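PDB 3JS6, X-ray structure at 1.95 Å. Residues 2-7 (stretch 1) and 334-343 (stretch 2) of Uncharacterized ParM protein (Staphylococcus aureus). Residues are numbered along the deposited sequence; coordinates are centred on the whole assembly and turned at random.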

# COMPACT_ATOMS: atom_id res chain seq x y z
N SER A 2 -13.47 16.74 20.74
CA SER A 2 -13.77 15.35 20.31
C SER A 2 -12.59 14.39 20.44
O SER A 2 -11.43 14.80 20.54
CB SER A 2 -14.28 15.33 18.86
OG SER A 2 -15.62 15.81 18.79
N ASN A 3 -12.91 13.10 20.42
CA ASN A 3 -11.95 12.01 20.54
C ASN A 3 -11.79 11.35 19.15
O ASN A 3 -12.34 10.28 18.90
CB ASN A 3 -12.53 11.00 21.54
CG ASN A 3 -11.65 9.80 21.74
OD1 ASN A 3 -12.13 8.74 22.18
ND2 ASN A 3 -10.36 9.94 21.44
N VAL A 4 -11.03 11.98 18.26
CA VAL A 4 -10.88 11.46 16.90
C VAL A 4 -9.49 10.91 16.55
O VAL A 4 -8.47 11.53 16.82
CB VAL A 4 -11.26 12.54 15.89
CG1 VAL A 4 -11.21 12.00 14.48
CG2 VAL A 4 -12.66 13.09 16.21
N TYR A 5 -9.47 9.73 15.94
CA TYR A 5 -8.22 9.07 15.54
C TYR A 5 -8.04 9.09 14.03
O TYR A 5 -9.01 9.25 13.30
CB TYR A 5 -8.24 7.62 15.99
CG TYR A 5 -8.27 7.45 17.47
CD1 TYR A 5 -9.46 7.12 18.13
CD2 TYR A 5 -7.12 7.63 18.23
CE1 TYR A 5 -9.49 6.98 19.51
CE2 TYR A 5 -7.14 7.49 19.60
CZ TYR A 5 -8.33 7.16 20.24
OH TYR A 5 -8.35 7.05 21.62
N VAL A 6 -6.81 8.92 13.56
CA VAL A 6 -6.58 8.93 12.13
C VAL A 6 -6.21 7.53 11.64
O VAL A 6 -5.26 6.94 12.13
CB VAL A 6 -5.45 9.93 11.76
CG1 VAL A 6 -5.04 9.76 10.30
CG2 VAL A 6 -5.95 11.37 11.98
N MSE A 7 -7.00 7.00 10.71
CA MSE A 7 -6.72 5.69 10.12
C MSE A 7 -6.14 5.93 8.74
O MSE A 7 -6.76 6.63 7.93
CB MSE A 7 -7.98 4.85 9.93
CG MSE A 7 -8.62 4.26 11.18
SE MSE A 7 -10.16 3.13 10.64
CE MSE A 7 -10.57 2.32 12.32
N GLY A 334 -4.46 12.87 6.83
CA GLY A 334 -5.51 12.51 7.76
C GLY A 334 -5.48 13.42 8.99
O GLY A 334 -6.53 13.78 9.52
N GLU A 335 -4.27 13.78 9.44
CA GLU A 335 -4.11 14.65 10.61
C GLU A 335 -4.72 16.01 10.32
O GLU A 335 -5.37 16.62 11.19
CB GLU A 335 -2.63 14.85 10.94
CG GLU A 335 -1.92 13.60 11.48
CD GLU A 335 -2.38 13.21 12.88
OE1 GLU A 335 -1.87 12.19 13.40
OE2 GLU A 335 -3.24 13.90 13.45
N LEU A 336 -4.49 16.49 9.10
CA LEU A 336 -5.03 17.78 8.68
C LEU A 336 -6.54 17.67 8.58
O LEU A 336 -7.26 18.60 8.94
CB LEU A 336 -4.46 18.19 7.33
CG LEU A 336 -2.97 18.56 7.35
CD1 LEU A 336 -2.59 19.07 5.99
CD2 LEU A 336 -2.71 19.63 8.40
N LEU A 337 -7.03 16.53 8.10
CA LEU A 337 -8.49 16.36 8.01
C LEU A 337 -9.08 16.31 9.43
O LEU A 337 -10.19 16.80 9.68
CB LEU A 337 -8.85 15.09 7.24
CG LEU A 337 -10.35 14.90 6.96
CD1 LEU A 337 -10.87 16.05 6.11
CD2 LEU A 337 -10.57 13.59 6.25
N LYS A 338 -8.34 15.71 10.35
CA LYS A 338 -8.78 15.60 11.74
C LYS A 338 -8.91 17.00 12.36
O LYS A 338 -9.84 17.28 13.12
CB LYS A 338 -7.79 14.77 12.55
CG LYS A 338 -8.00 14.83 14.06
CD LYS A 338 -6.99 13.96 14.78
CE LYS A 338 -7.00 14.21 16.27
NZ LYS A 338 -6.08 13.30 16.98
N ASN A 339 -7.97 17.89 12.04
CA ASN A 339 -8.07 19.24 12.59
C ASN A 339 -9.29 19.93 12.00
O ASN A 339 -10.06 20.57 12.71
CB ASN A 339 -6.82 20.06 12.28
CG ASN A 339 -5.58 19.44 12.86
OD1 ASN A 339 -5.62 18.84 13.94
ND2 ASN A 339 -4.46 19.58 12.16
N LYS A 340 -9.48 19.79 10.69
CA LYS A 340 -10.63 20.43 10.05
C LYS A 340 -11.93 20.02 10.74
O LYS A 340 -12.85 20.83 10.90
CB LYS A 340 -10.69 20.07 8.57
CG LYS A 340 -11.85 20.73 7.85
CD LYS A 340 -11.90 20.34 6.39
CE LYS A 340 -13.17 20.87 5.74
NZ LYS A 340 -13.34 20.32 4.36
N VAL A 341 -11.99 18.76 11.16
CA VAL A 341 -13.16 18.20 11.82
C VAL A 341 -13.31 18.64 13.28
O VAL A 341 -14.43 18.86 13.77
CB VAL A 341 -13.13 16.65 11.73
CG1 VAL A 341 -14.19 16.03 12.61
CG2 VAL A 341 -13.32 16.24 10.28
N GLU A 342 -12.19 18.77 13.99
CA GLU A 342 -12.23 19.17 15.39
C GLU A 342 -12.60 20.64 15.53
O GLU A 342 -12.97 21.11 16.60
CB GLU A 342 -10.90 18.85 16.08
CG GLU A 342 -10.54 17.37 15.99
CD GLU A 342 -9.68 16.87 17.13
OE1 GLU A 342 -8.65 17.52 17.44
OE2 GLU A 342 -10.03 15.82 17.71
N GLN A 343 -12.51 21.37 14.42
CA GLN A 343 -12.89 22.77 14.39
C GLN A 343 -14.41 22.83 14.33
O GLN A 343 -14.95 23.19 13.27
CB GLN A 343 -12.31 23.45 13.16

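The N-terminal strand packs against a helix from near the other end of the chain in a small, largely apolar contact, to which a single weak hydrogen bond from a lysine is added. The two segments run roughly antiparallel, with 153° between their N-to-C directions and a closest axial approach of 8.2 Å, and together they bury 334 Å². The register runs accordingly in opposite directions: Ser2 lies nearest Glu342, Val4 nearest Lys338 and Val6 nearest Gly334, so that steps of two along the strand match steps of four along the helix.

The side chains alternate: Ser2, Val4 and Val6 direct their CA-to-CB bonds toward the helix, Val4 and Val6 being buried, whereas Asn3, Tyr5 and Met7, a selenomethionine, point away. The tightest packing is at Val6, whose CG2 lies 3.5 Å from Gly334 O and 3.9 Å from Lys338 CB. Gly334 makes this approach possible: a CB at its ideal position would sit 2.5 Å from Val6 CG1, a clash. The carbonyl touched by Val6 is already engaged within the helix, accepting a hydrogen bond from Lys338 N (2.8 Å from N to Gly334 O).

Lys338 combines apolar and polar roles. Its side chain is fully extended, all four chi angles being t, and its methylenes run beside the valines, with Lys338 CG 4.3 Å from Val4 CG1. This carries the ammonium group to the strand backbone, where Lys338 NZ donates a weak hydrogen bond to Val4 O at 3.0 Å.

At the far end, Glu342 CA-to-CB points sideways, but the carboxylate comes nearer the strand, placing Glu342 OE2 3.9 Å from Val4 CB. Glu342 OE2 also lies 3.3 Å from Ser2 O; as both are acceptors, this is proximity without a hydrogen bond.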